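Local atomic coordinates of Gp15 protein (Listeria phage PSA, PDB entry 6R5W), a protein that probably recognises the Listeria cell surface for the phage, serving as its homotrimeric receptor-binding protein, of which this chain is the C-terminal part. Residues 94-99 with 159-164; 104-109 with 144-149; 122-127 with 139-144. One frame throughout, in Å; residues are numbered along the deposited sequence.

Interaction 1: residues 94-99 with 159-164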
ATOM      1  N   GLY A  94       3.544  12.984 -19.436  1.00 29.56           N
ATOM      2  CA  GLY A  94       3.502  14.057 -20.386  1.00 29.80           C
ATOM      3  C   GLY A  94       4.477  13.885 -21.531  1.00 27.59           C
ATOM      4  O   GLY A  94       5.205  12.899 -21.625  1.00 30.39           O
ATOM      5  N   ILE A  95       4.410  14.854 -22.476  1.00 29.34           N
ATOM      6  CA  ILE A  95       5.182  14.824 -23.698  1.00 29.16           C
ATOM      7  C   ILE A  95       5.701  16.228 -23.935  1.00 34.45           C
ATOM      8  O   ILE A  95       4.936  17.196 -23.831  1.00 33.54           O
ATOM      9  CB  ILE A  95       4.352  14.363 -24.895  1.00 34.03           C
ATOM     10  CG1 ILE A  95       3.781  12.941 -24.663  1.00 31.95           C
ATOM     11  CG2 ILE A  95       5.168  14.375 -26.231  1.00 31.65           C
ATOM     12  CD1 ILE A  95       2.814  12.505 -25.777  1.00 35.33           C
ATOM     13  N   VAL A  96       7.015  16.364 -24.193  1.00 36.35           N
ATOM     14  CA  VAL A  96       7.602  17.694 -24.436  1.00 34.64           C
ATOM     15  C   VAL A  96       7.916  17.803 -25.929  1.00 29.98           C
ATOM     16  O   VAL A  96       8.317  16.816 -26.584  1.00 32.56           O
ATOM     17  CB  VAL A  96       8.855  17.972 -23.581  1.00 32.05           C
ATOM     18  CG1 VAL A  96       8.481  17.991 -22.138  1.00 32.17           C
ATOM     19  CG2 VAL A  96       9.936  16.891 -23.875  1.00 32.13           C
ATOM     20  N   GLY A  97       7.772  19.027 -26.449  1.00 32.36           N
ATOM     21  CA  GLY A  97       8.112  19.382 -27.814  1.00 34.05           C
ATOM     22  C   GLY A  97       9.307  20.353 -27.872  1.00 26.80           C
ATOM     23  O   GLY A  97       9.554  21.096 -26.905  1.00 30.29           O
ATOM     24  N   LYS A  98       9.972  20.359 -29.020  1.00 35.87           N
ATOM     25  CA  LYS A  98      11.185  21.162 -29.212  1.00 33.45           C
ATOM     26  C   LYS A  98      10.927  22.628 -28.943  1.00 37.72           C
ATOM     27  O   LYS A  98      11.717  23.297 -28.263  1.00 35.91           O
ATOM     28  CB  LYS A  98      11.680  20.957 -30.616  1.00 35.34           C
ATOM     29  CG  LYS A  98      13.058  21.649 -30.906  1.00 37.67           C
ATOM     30  CD  LYS A  98      13.283  21.574 -32.368  1.00 36.94           C
ATOM     31  CE  LYS A  98      14.783  21.875 -32.645  1.00 46.00           C
ATOM     32  NZ  LYS A  98      15.050  21.725 -34.099  1.00 47.92           N
ATOM     33  N   GLY A  99       9.765  23.136 -29.381  1.00 39.41           N
ATOM     34  CA  GLY A  99       9.483  24.544 -29.104  1.00 38.96           C
ATOM     35  C   GLY A  99      10.570  25.396 -29.767  1.00 34.96           C
ATOM     36  O   GLY A  99      10.952  25.179 -30.925  1.00 38.51           O
ATOM     37  N   THR A 159       9.197  14.157 -27.326  1.00 31.15           N
ATOM     38  CA  THR A 159       9.785  13.148 -26.444  1.00 31.17           C
ATOM     39  C   THR A 159       8.869  12.872 -25.244  1.00 27.50           C
ATOM     40  O   THR A 159       8.426  13.798 -24.537  1.00 28.58           O
ATOM     41  CB  THR A 159      11.178  13.612 -25.984  1.00 32.94           C
ATOM     42  OG1 THR A 159      12.032  13.666 -27.146  1.00 32.20           O
ATOM     43  CG2 THR A 159      11.787  12.609 -25.058  1.00 33.09           C
ATOM     44  N   GLY A 160       8.588  11.583 -24.992  1.00 29.65           N
ATOM     45  CA  GLY A 160       7.712  11.241 -23.885  1.00 28.13           C
ATOM     46  C   GLY A 160       8.397  11.161 -22.530  1.00 31.07           C
ATOM     47  O   GLY A 160       9.564  10.779 -22.440  1.00 30.24           O
ATOM     48  N   LEU A 161       7.670  11.526 -21.476  1.00 27.61           N
ATOM     49  CA  LEU A 161       8.171  11.440 -20.097  1.00 27.14           C
ATOM     50  C   LEU A 161       7.470  10.348 -19.274  1.00 30.67           C
ATOM     51  O   LEU A 161       7.758  10.201 -18.076  1.00 30.98           O
ATOM     52  CB  LEU A 161       7.996  12.760 -19.369  1.00 29.15           C
ATOM     53  CG  LEU A 161       8.606  14.012 -19.989  1.00 33.87           C
ATOM     54  CD1 LEU A 161       8.425  15.154 -19.066  1.00 36.79           C
ATOM     55  CD2 LEU A 161      10.068  13.781 -20.320  1.00 30.66           C
ATOM     56  N   ASP A 162       6.553   9.582 -19.890  1.00 28.98           N
ATOM     57  CA  ASP A 162       5.685   8.664 -19.167  1.00 28.61           C
ATOM     58  C   ASP A 162       6.404   7.466 -18.555  1.00 30.29           C
ATOM     59  O   ASP A 162       5.782   6.764 -17.764  1.00 29.67           O
ATOM     60  CB  ASP A 162       4.569   8.175 -20.134  1.00 26.17           C
ATOM     61  CG  ASP A 162       3.773   9.317 -20.683  1.00 29.06           C
ATOM     62  OD1 ASP A 162       3.170   9.998 -19.844  1.00 29.72           O
ATOM     63  OD2 ASP A 162       3.759   9.571 -21.943  1.00 32.70           O
ATOM     64  N   GLY A 163       7.667   7.197 -18.880  1.00 27.52           N
ATOM     65  CA  GLY A 163       8.406   6.115 -18.281  1.00 31.69           C
ATOM     66  C   GLY A 163       9.285   6.477 -17.096  1.00 31.61           C
ATOM     67  O   GLY A 163       9.970   5.626 -16.527  1.00 32.55           O
ATOM     68  N   ILE A 164       9.269   7.705 -16.648  1.00 29.20           N
ATOM     69  CA  ILE A 164      10.134   8.135 -15.559  1.00 29.51           C
ATOM     70  C   ILE A 164       9.397   7.869 -14.243  1.00 27.96           C
ATOM     71  O   ILE A 164       8.463   8.599 -13.871  1.00 29.06           O
ATOM     72  CB  ILE A 164      10.503   9.615 -15.721  1.00 30.40           C
ATOM     73  CG1 ILE A 164      11.236   9.835 -17.054  1.00 31.84           C
ATOM     74  CG2 ILE A 164      11.421  10.007 -14.521  1.00 28.19           C
ATOM     75  CD1 ILE A 164      11.404  11.252 -17.337  1.00 33.22           C
TER

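Interaction 2: residues 104-109 with 144-149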
ATOM      1  N   THR A 104      16.937  19.225 -26.576  1.00 36.57           N
ATOM      2  CA  THR A 104      17.841  18.542 -25.659  1.00 33.90           C
ATOM      3  C   THR A 104      18.058  19.375 -24.425  1.00 30.89           C
ATOM      4  O   THR A 104      17.703  20.549 -24.348  1.00 34.21           O
ATOM      5  CB  THR A 104      19.203  18.303 -26.326  1.00 38.79           C
ATOM      6  OG1 THR A 104      19.877  19.588 -26.463  1.00 39.14           O
ATOM      7  CG2 THR A 104      19.024  17.720 -27.652  1.00 39.18           C
ATOM      8  N   GLY A 105      18.630  18.753 -23.386  1.00 32.85           N
ATOM      9  CA  GLY A 105      18.799  19.477 -22.156  1.00 32.28           C
ATOM     10  C   GLY A 105      17.637  19.339 -21.207  1.00 34.17           C
ATOM     11  O   GLY A 105      16.774  18.448 -21.349  1.00 33.48           O
ATOM     12  N   ILE A 106      17.619  20.227 -20.214  1.00 33.50           N
ATOM     13  CA  ILE A 106      16.628  20.171 -19.144  1.00 36.01           C
ATOM     14  C   ILE A 106      15.291  20.726 -19.623  1.00 39.91           C
ATOM     15  O   ILE A 106      15.166  21.914 -19.941  1.00 41.26           O
ATOM     16  CB  ILE A 106      17.104  20.922 -17.902  1.00 36.60           C
ATOM     17  CG1 ILE A 106      18.336  20.178 -17.279  1.00 36.62           C
ATOM     18  CG2 ILE A 106      16.014  20.992 -16.850  1.00 39.64           C
ATOM     19  CD1 ILE A 106      19.055  20.968 -16.173  1.00 39.74           C
ATOM     20  N   CYS A 107      14.288  19.872 -19.684  1.00 35.00           N
ATOM     21  CA  CYS A 107      12.949  20.268 -20.161  1.00 34.45           C
ATOM     22  C   CYS A 107      11.981  20.601 -19.033  1.00 34.91           C
ATOM     23  O   CYS A 107      10.963  21.233 -19.283  1.00 34.64           O
ATOM     24  CB  CYS A 107      12.387  19.169 -21.047  1.00 31.25           C
ATOM     25  SG  CYS A 107      11.988  17.569 -20.150  1.00 33.49           S
ATOM     26  N   ALA A 108      12.287  20.237 -17.796  1.00 32.35           N
ATOM     27  CA  ALA A 108      11.460  20.441 -16.630  1.00 36.33           C
ATOM     28  C   ALA A 108      12.230  19.982 -15.418  1.00 33.80           C
ATOM     29  O   ALA A 108      13.186  19.195 -15.536  1.00 33.96           O
ATOM     30  CB  ALA A 108      10.136  19.633 -16.714  1.00 37.99           C
ATOM     31  N   THR A 109      11.833  20.512 -14.269  1.00 29.28           N
ATOM     32  CA  THR A 109      12.407  20.216 -12.960  1.00 31.75           C
ATOM     33  C   THR A 109      11.301  19.975 -11.954  1.00 35.06           C
ATOM     34  O   THR A 109      10.358  20.751 -11.885  1.00 37.80           O
ATOM     35  CB  THR A 109      13.298  21.398 -12.427  1.00 39.10           C
ATOM     36  OG1 THR A 109      14.307  21.697 -13.403  1.00 37.24           O
ATOM     37  CG2 THR A 109      13.925  21.036 -11.132  1.00 38.23           C
ATOM     38  N   SER A 144      18.994  16.722  -8.397  1.00 32.98           N
ATOM     39  CA  SER A 144      18.137  17.839  -8.050  1.00 34.63           C
ATOM     40  C   SER A 144      16.807  17.739  -8.783  1.00 38.20           C
ATOM     41  O   SER A 144      16.043  18.710  -8.823  1.00 38.41           O
ATOM     42  CB  SER A 144      18.839  19.145  -8.362  1.00 37.95           C
ATOM     43  OG  SER A 144      19.286  19.227  -9.694  1.00 46.44           O
ATOM     44  N   ALA A 145      16.548  16.593  -9.417  1.00 32.38           N
ATOM     45  CA  ALA A 145      15.247  16.318 -10.052  1.00 36.35           C
ATOM     46  C   ALA A 145      15.013  17.118 -11.331  1.00 30.27           C
ATOM     47  O   ALA A 145      13.844  17.397 -11.700  1.00 32.32           O
ATOM     48  CB  ALA A 145      14.084  16.517  -9.053  1.00 37.86           C
ATOM     49  N   ASP A 146      16.068  17.464 -12.042  1.00 32.03           N
ATOM     50  CA  ASP A 146      15.953  17.920 -13.415  1.00 33.55           C
ATOM     51  C   ASP A 146      15.745  16.729 -14.359  1.00 32.27           C
ATOM     52  O   ASP A 146      16.411  15.673 -14.237  1.00 30.00           O
ATOM     53  CB  ASP A 146      17.225  18.659 -13.854  1.00 35.26           C
ATOM     54  CG  ASP A 146      17.539  19.821 -12.975  1.00 44.54           C
ATOM     55  OD1 ASP A 146      16.701  20.734 -12.908  1.00 40.48           O
ATOM     56  OD2 ASP A 146      18.603  19.746 -12.290  1.00 47.79           O
ATOM     57  N   ILE A 147      14.843  16.915 -15.324  1.00 31.68           N
ATOM     58  CA  ILE A 147      14.614  15.956 -16.390  1.00 28.13           C
ATOM     59  C   ILE A 147      15.437  16.417 -17.581  1.00 32.10           C
ATOM     60  O   ILE A 147      15.108  17.390 -18.264  1.00 33.28           O
ATOM     61  CB  ILE A 147      13.115  15.818 -16.730  1.00 28.68           C
ATOM     62  CG1 ILE A 147      12.369  15.440 -15.463  1.00 31.01           C
ATOM     63  CG2 ILE A 147      12.924  14.784 -17.785  1.00 30.39           C
ATOM     64  CD1 ILE A 147      10.893  15.336 -15.665  1.00 35.46           C
ATOM     65  N   ASN A 148      16.572  15.749 -17.793  1.00 28.61           N
ATOM     66  CA  ASN A 148      17.595  16.172 -18.754  1.00 31.83           C
ATOM     67  C   ASN A 148      17.640  15.227 -19.942  1.00 30.00           C
ATOM     68  O   ASN A 148      18.159  14.096 -19.832  1.00 30.57           O
ATOM     69  CB  ASN A 148      18.932  16.168 -18.006  1.00 29.98           C
ATOM     70  CG  ASN A 148      20.113  16.673 -18.821  1.00 34.15           C
ATOM     71  OD1 ASN A 148      19.980  17.128 -19.931  1.00 31.72           O
ATOM     72  ND2 ASN A 148      21.292  16.393 -18.306  1.00 35.76           N
ATOM     73  N   ILE A 149      17.158  15.694 -21.098  1.00 28.67           N
ATOM     74  CA  ILE A 149      17.208  14.913 -22.327  1.00 30.25           C
ATOM     75  C   ILE A 149      18.619  14.981 -22.925  1.00 34.49           C
ATOM     76  O   ILE A 149      19.048  16.036 -23.388  1.00 38.46           O
ATOM     77  CB  ILE A 149      16.135  15.394 -23.333  1.00 31.59           C
ATOM     78  CG1 ILE A 149      14.741  15.223 -22.731  1.00 35.30           C
ATOM     79  CG2 ILE A 149      16.283  14.642 -24.627  1.00 33.27           C
ATOM     80  CD1 ILE A 149      13.664  15.939 -23.507  1.00 38.83           C
TER

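Interaction 3: residues 122-127 with 139-144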
ATOM      1  N   LYS A 122      20.084   9.280 -12.669  1.00 28.36           N
ATOM      2  CA  LYS A 122      19.417   8.039 -13.038  1.00 29.26           C
ATOM      3  C   LYS A 122      19.075   8.095 -14.532  1.00 26.42           C
ATOM      4  O   LYS A 122      18.648   9.146 -15.056  1.00 28.37           O
ATOM      5  CB  LYS A 122      18.161   7.877 -12.185  1.00 25.49           C
ATOM      6  CG  LYS A 122      18.464   7.708 -10.658  1.00 27.12           C
ATOM      7  CD  LYS A 122      17.194   7.812  -9.774  1.00 30.16           C
ATOM      8  CE  LYS A 122      16.302   6.635 -10.051  1.00 28.85           C
ATOM      9  NZ  LYS A 122      16.872   5.434  -9.604  1.00 29.12           N
ATOM     10  N   LEU A 123      19.220   6.956 -15.204  1.00 26.20           N
ATOM     11  CA  LEU A 123      19.146   6.889 -16.663  1.00 25.64           C
ATOM     12  C   LEU A 123      17.885   6.152 -17.105  1.00 28.76           C
ATOM     13  O   LEU A 123      17.681   5.001 -16.725  1.00 26.74           O
ATOM     14  CB  LEU A 123      20.334   6.135 -17.273  1.00 27.49           C
ATOM     15  CG  LEU A 123      21.625   6.918 -17.488  1.00 36.39           C
ATOM     16  CD1 LEU A 123      22.006   7.849 -16.404  1.00 32.95           C
ATOM     17  CD2 LEU A 123      22.773   5.892 -17.858  1.00 33.33           C
ATOM     18  N   TYR A 124      17.124   6.765 -17.992  1.00 25.76           N
ATOM     19  CA  TYR A 124      15.878   6.192 -18.491  1.00 27.69           C
ATOM     20  C   TYR A 124      15.826   6.164 -20.002  1.00 28.04           C
ATOM     21  O   TYR A 124      16.176   7.161 -20.659  1.00 27.85           O
ATOM     22  CB  TYR A 124      14.695   7.030 -17.992  1.00 24.90           C
ATOM     23  CG  TYR A 124      14.477   6.963 -16.504  1.00 27.24           C
ATOM     24  CD1 TYR A 124      15.132   7.830 -15.636  1.00 25.54           C
ATOM     25  CD2 TYR A 124      13.638   5.963 -15.951  1.00 28.38           C
ATOM     26  CE1 TYR A 124      14.910   7.765 -14.270  1.00 25.65           C
ATOM     27  CE2 TYR A 124      13.441   5.884 -14.579  1.00 25.33           C
ATOM     28  CZ  TYR A 124      14.069   6.774 -13.753  1.00 27.73           C
ATOM     29  OH  TYR A 124      13.901   6.719 -12.380  1.00 27.34           O
ATOM     30  N   SER A 125      15.328   5.049 -20.530  1.00 27.53           N
ATOM     31  CA  SER A 125      14.971   4.928 -21.953  1.00 28.01           C
ATOM     32  C   SER A 125      13.550   5.459 -22.153  1.00 30.81           C
ATOM     33  O   SER A 125      12.636   5.082 -21.420  1.00 31.40           O
ATOM     34  CB  SER A 125      15.035   3.472 -22.383  1.00 30.38           C
ATOM     35  OG  SER A 125      14.557   3.382 -23.742  1.00 39.15           O
ATOM     36  N   ALA A 126      13.356   6.356 -23.116  1.00 29.11           N
ATOM     37  CA  ALA A 126      12.040   6.973 -23.337  1.00 26.25           C
ATOM     38  C   ALA A 126      11.688   6.855 -24.825  1.00 27.70           C
ATOM     39  O   ALA A 126      12.563   6.874 -25.739  1.00 28.77           O
ATOM     40  CB  ALA A 126      12.013   8.420 -22.940  1.00 27.84           C
ATOM     41  N   ALA A 127      10.400   6.731 -25.103  1.00 26.42           N
ATOM     42  CA  ALA A 127       9.971   6.793 -26.485  1.00 26.95           C
ATOM     43  C   ALA A 127       9.883   8.235 -26.973  1.00 28.25           C
ATOM     44  O   ALA A 127       9.533   9.148 -26.233  1.00 29.26           O
ATOM     45  CB  ALA A 127       8.589   6.110 -26.676  1.00 29.00           C
ATOM     46  N   ILE A 139      17.305   9.712 -21.277  1.00 27.10           N
ATOM     47  CA  ILE A 139      16.925  10.806 -20.402  1.00 26.76           C
ATOM     48  C   ILE A 139      17.593  10.579 -19.044  1.00 27.99           C
ATOM     49  O   ILE A 139      17.507   9.487 -18.481  1.00 28.00           O
ATOM     50  CB  ILE A 139      15.384  10.933 -20.247  1.00 29.27           C
ATOM     51  CG1 ILE A 139      14.757  11.133 -21.620  1.00 28.50           C
ATOM     52  CG2 ILE A 139      15.070  12.034 -19.281  1.00 29.90           C
ATOM     53  CD1 ILE A 139      13.204  11.412 -21.555  1.00 31.76           C
ATOM     54  N   TYR A 140      18.215  11.621 -18.516  1.00 28.06           N
ATOM     55  CA  TYR A 140      18.755  11.594 -17.187  1.00 25.68           C
ATOM     56  C   TYR A 140      17.848  12.289 -16.202  1.00 25.71           C
ATOM     57  O   TYR A 140      17.322  13.355 -16.478  1.00 29.75           O
ATOM     58  CB  TYR A 140      20.113  12.279 -17.096  1.00 29.99           C
ATOM     59  CG  TYR A 140      21.266  11.663 -17.819  1.00 28.70           C
ATOM     60  CD1 TYR A 140      21.121  10.685 -18.756  1.00 29.47           C
ATOM     61  CD2 TYR A 140      22.563  12.153 -17.564  1.00 33.26           C
ATOM     62  CE1 TYR A 140      22.245  10.158 -19.452  1.00 29.30           C
ATOM     63  CE2 TYR A 140      23.666  11.639 -18.232  1.00 31.60           C
ATOM     64  CZ  TYR A 140      23.502  10.695 -19.175  1.00 33.37           C
ATOM     65  OH  TYR A 140      24.558  10.204 -19.862  1.00 34.20           O
ATOM     66  N   LEU A 141      17.648  11.677 -15.040  1.00 28.82           N
ATOM     67  CA  LEU A 141      16.974  12.347 -13.930  1.00 29.87           C
ATOM     68  C   LEU A 141      18.084  12.731 -12.975  1.00 29.15           C
ATOM     69  O   LEU A 141      18.705  11.826 -12.419  1.00 29.55           O
ATOM     70  CB  LEU A 141      15.980  11.410 -13.234  1.00 28.18           C
ATOM     71  CG  LEU A 141      15.250  12.012 -12.068  1.00 28.76           C
ATOM     72  CD1 LEU A 141      14.316  13.161 -12.515  1.00 33.23           C
ATOM     73  CD2 LEU A 141      14.435  11.008 -11.217  1.00 31.85           C
ATOM     74  N   SER A 142      18.291  14.027 -12.749  1.00 29.95           N
ATOM     75  CA  SER A 142      19.417  14.474 -11.917  1.00 35.90           C
ATOM     76  C   SER A 142      19.079  14.377 -10.431  1.00 29.71           C
ATOM     77  O   SER A 142      17.929  14.251 -10.035  1.00 28.30           O
ATOM     78  CB  SER A 142      19.791  15.927 -12.272  1.00 29.01           C
ATOM     79  OG  SER A 142      18.874  16.834 -11.614  1.00 30.07           O
ATOM     80  N   VAL A 143      20.109  14.494  -9.573  1.00 28.47           N
ATOM     81  CA  VAL A 143      19.902  14.456  -8.165  1.00 27.58           C
ATOM     82  C   VAL A 143      19.048  15.635  -7.665  1.00 27.32           C
ATOM     83  O   VAL A 143      18.449  15.531  -6.594  1.00 32.62           O
ATOM     84  CB  VAL A 143      21.232  14.410  -7.361  1.00 35.19           C
ATOM     85  CG1 VAL A 143      21.970  13.125  -7.674  1.00 33.84           C
ATOM     86  CG2 VAL A 143      22.070  15.618  -7.634  1.00 35.86           C
ATOM     87  N   SER A 144      18.994  16.722  -8.397  1.00 32.98           N
ATOM     88  CA  SER A 144      18.137  17.839  -8.050  1.00 34.63           C
ATOM     89  C   SER A 144      16.807  17.739  -8.783  1.00 38.20           C
ATOM     90  O   SER A 144      16.043  18.710  -8.823  1.00 38.41           O
ATOM     91  CB  SER A 144      18.839  19.145  -8.362  1.00 37.95           C
ATOM     92  OG  SER A 144      19.286  19.227  -9.694  1.00 46.44           O
TER

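Interaction 1: residues 94-99 with 159-164
Val96 lays its CG2 methyl over Thr159, 3.5 Å from Thr159 O and 4.1 Å from Thr159 CB, while its CG1 meets Leu161 CD1, the two side chains crossing at about a right angle. This is the antiparallel pairing of strands 87-97 and 159-167, at the edge of one of two four-stranded sheets that pack face to face as in a beta sandwich. Val96 and Thr159 are a hydrogen-bonded pair, each amide donating to the other's carbonyl oxygen. Ile95 faces Gly160 in the next, non-hydrogen-bonded pair, and Ile95 CA lies 3.5 Å from Thr159 O in a C-H...O contact.

Val96 and Leu161 pack against the second sheet, on Ile149 and Ile147. Thr159 OG1 bonds Gln128 NE2, just past the end of strand 122-127.

Past Gly160 the pairing carries on for one more bond, from Leu161 N to Gly94 O, with Leu161 CB packed 3.6 Å from the same oxygen. The chain then swings into a type I turn, Leu161 to Ile164, and a side chain takes over from the backbone. Asp162 has CG anti to its own carbonyl carbon (chi1 -58°), and its carboxylate reaches back to the Gly94 amide. Both of its oxygens are also engaged by the second subunit, OD1 in a salt bridge with Lys122 and OD2 with the amide of Leu123, so one buried carboxylate joins the strand edge to the trimer interface. Gly94 N meets Asp162 OD1 at 3.0 Å, coming from 43° above the carboxylate plane.

Interaction 2: residues 104-109 with 144-149
Thr109 and Asp146 stand side by side, pointing the same way, and the Thr109 hydroxyl OG1 donates to Asp146 OD1 at 2.6 Å, nearly along the C-O axis of the carboxylate. Beside them Ile106 crosses the stem of the aspartate, its CD1 3.7 Å from Asp146 CG, and its CG1 leans on Asn148 CB. A chi1 of -176° sets Asn148 CG anti to the backbone N, and chi2 near 5° then turns OD1 to 3.4 Å from Gly105 CA.

On the Ile147 and Ile149 face the contact is apolar; from the bulge described below, Cys107 SG reaches between Ile147 CG2, at 3.8 Å, and Ile149 CD1, at 4.1 Å. Cys107 and Ile149 both also pack on Phe71.

Behind these side chains are two antiparallel strands, 105-109 and 146-152, whose pairing is broken by a beta bulge. Gly105 and Ile149 exchange a pair of bonds, the one from Ile149 N coming from above the carbonyl plane of Gly105; then Cys107 N donates to Ile147 O, but Ile147 N turns to Ala108 O, at 2.8 Å. The extra residue shifts the register so that Thr109, and not Ala108, comes to lie on the same face as Ile106 and opposite Asp146.

A second shell steadies the polar pair. Ser144 OG donates to Asp146 OD2 at 2.7 Å from above the carboxylate plane, Ser142 OG bonds the Asp146 amide, and Lys68 NZ reaches Thr109 OG1. Two hydroxyl donors restrain the rotation of the carboxylate, and Lys68, one bond removed through Thr109 OG1, may help to keep it ionised.

Interaction 3: residues 122-127 with 139-144
Strands 122-127 and 136-141 run antiparallel as a beta hairpin, with two hydrogen-bonded pairs, Lys122 with Leu141 and Tyr124 with Ile139, on either side of the non-hydrogen-bonded pair Leu123 and Tyr140. Each outer pair exchanges two backbone bonds, the shortest being Leu141 N to Lys122 O at 2.7 Å. Between them Tyr140 CA approaches Lys122 O to 3.2 Å in a C-H...O contact.

On the Lys122, Tyr124, Ile139 and Leu141 face, the Tyr124 ring runs beside Leu141 and presents its edge, CE1 lying 3.9 Å from Leu141 CB, while Tyr124 OH bonds Ile165 O on the opposing sheet. Ala126 continues this layer, its CB only 3.5 Å from Ile139 CD1.

The hairpin also borders the trimer interface. Leu123 packs on Ile95 of the third subunit and Tyr140 on Gln129 of that subunit, and Ser125 OG bonds Ser125 OG of both other subunits, so the three hydroxyls meet.

Leu123 and Tyr140 lie side by side, pointing the same way. Leu123 CG, anti to the carbonyl carbon (chi1 -83°), lies 3.8 Å from Tyr140 CE1, and Leu123 CD1 makes a CH-pi contact over one face of the Tyr140 ring, 3.9 Å from its centroid and 18° off the normal.

Interactions 2 and 3 belong to one four-stranded sheet, where strands 146-152 and 136-141 are neighbours tied by Tyr140 N to Asn148 O; interaction 1 joins two strands of the facing sheet. The packing that links them is apolar: Ile147 touches Ile164 across the sheets and Ile139 within its own, and Val96 meets Cys107. The sheets are also joined through the backbone by a probable hydrogen bond from Gly160 N to Ala127 O. Interactions 1 and 3 are buried, and some of their polar groups, the Asp162 carboxylate and Lys122 among them, bond across to other subunits. Interaction 2 is partly exposed and touched by no other subunit, and its hydroxyl-carboxylate cluster stays within one chain.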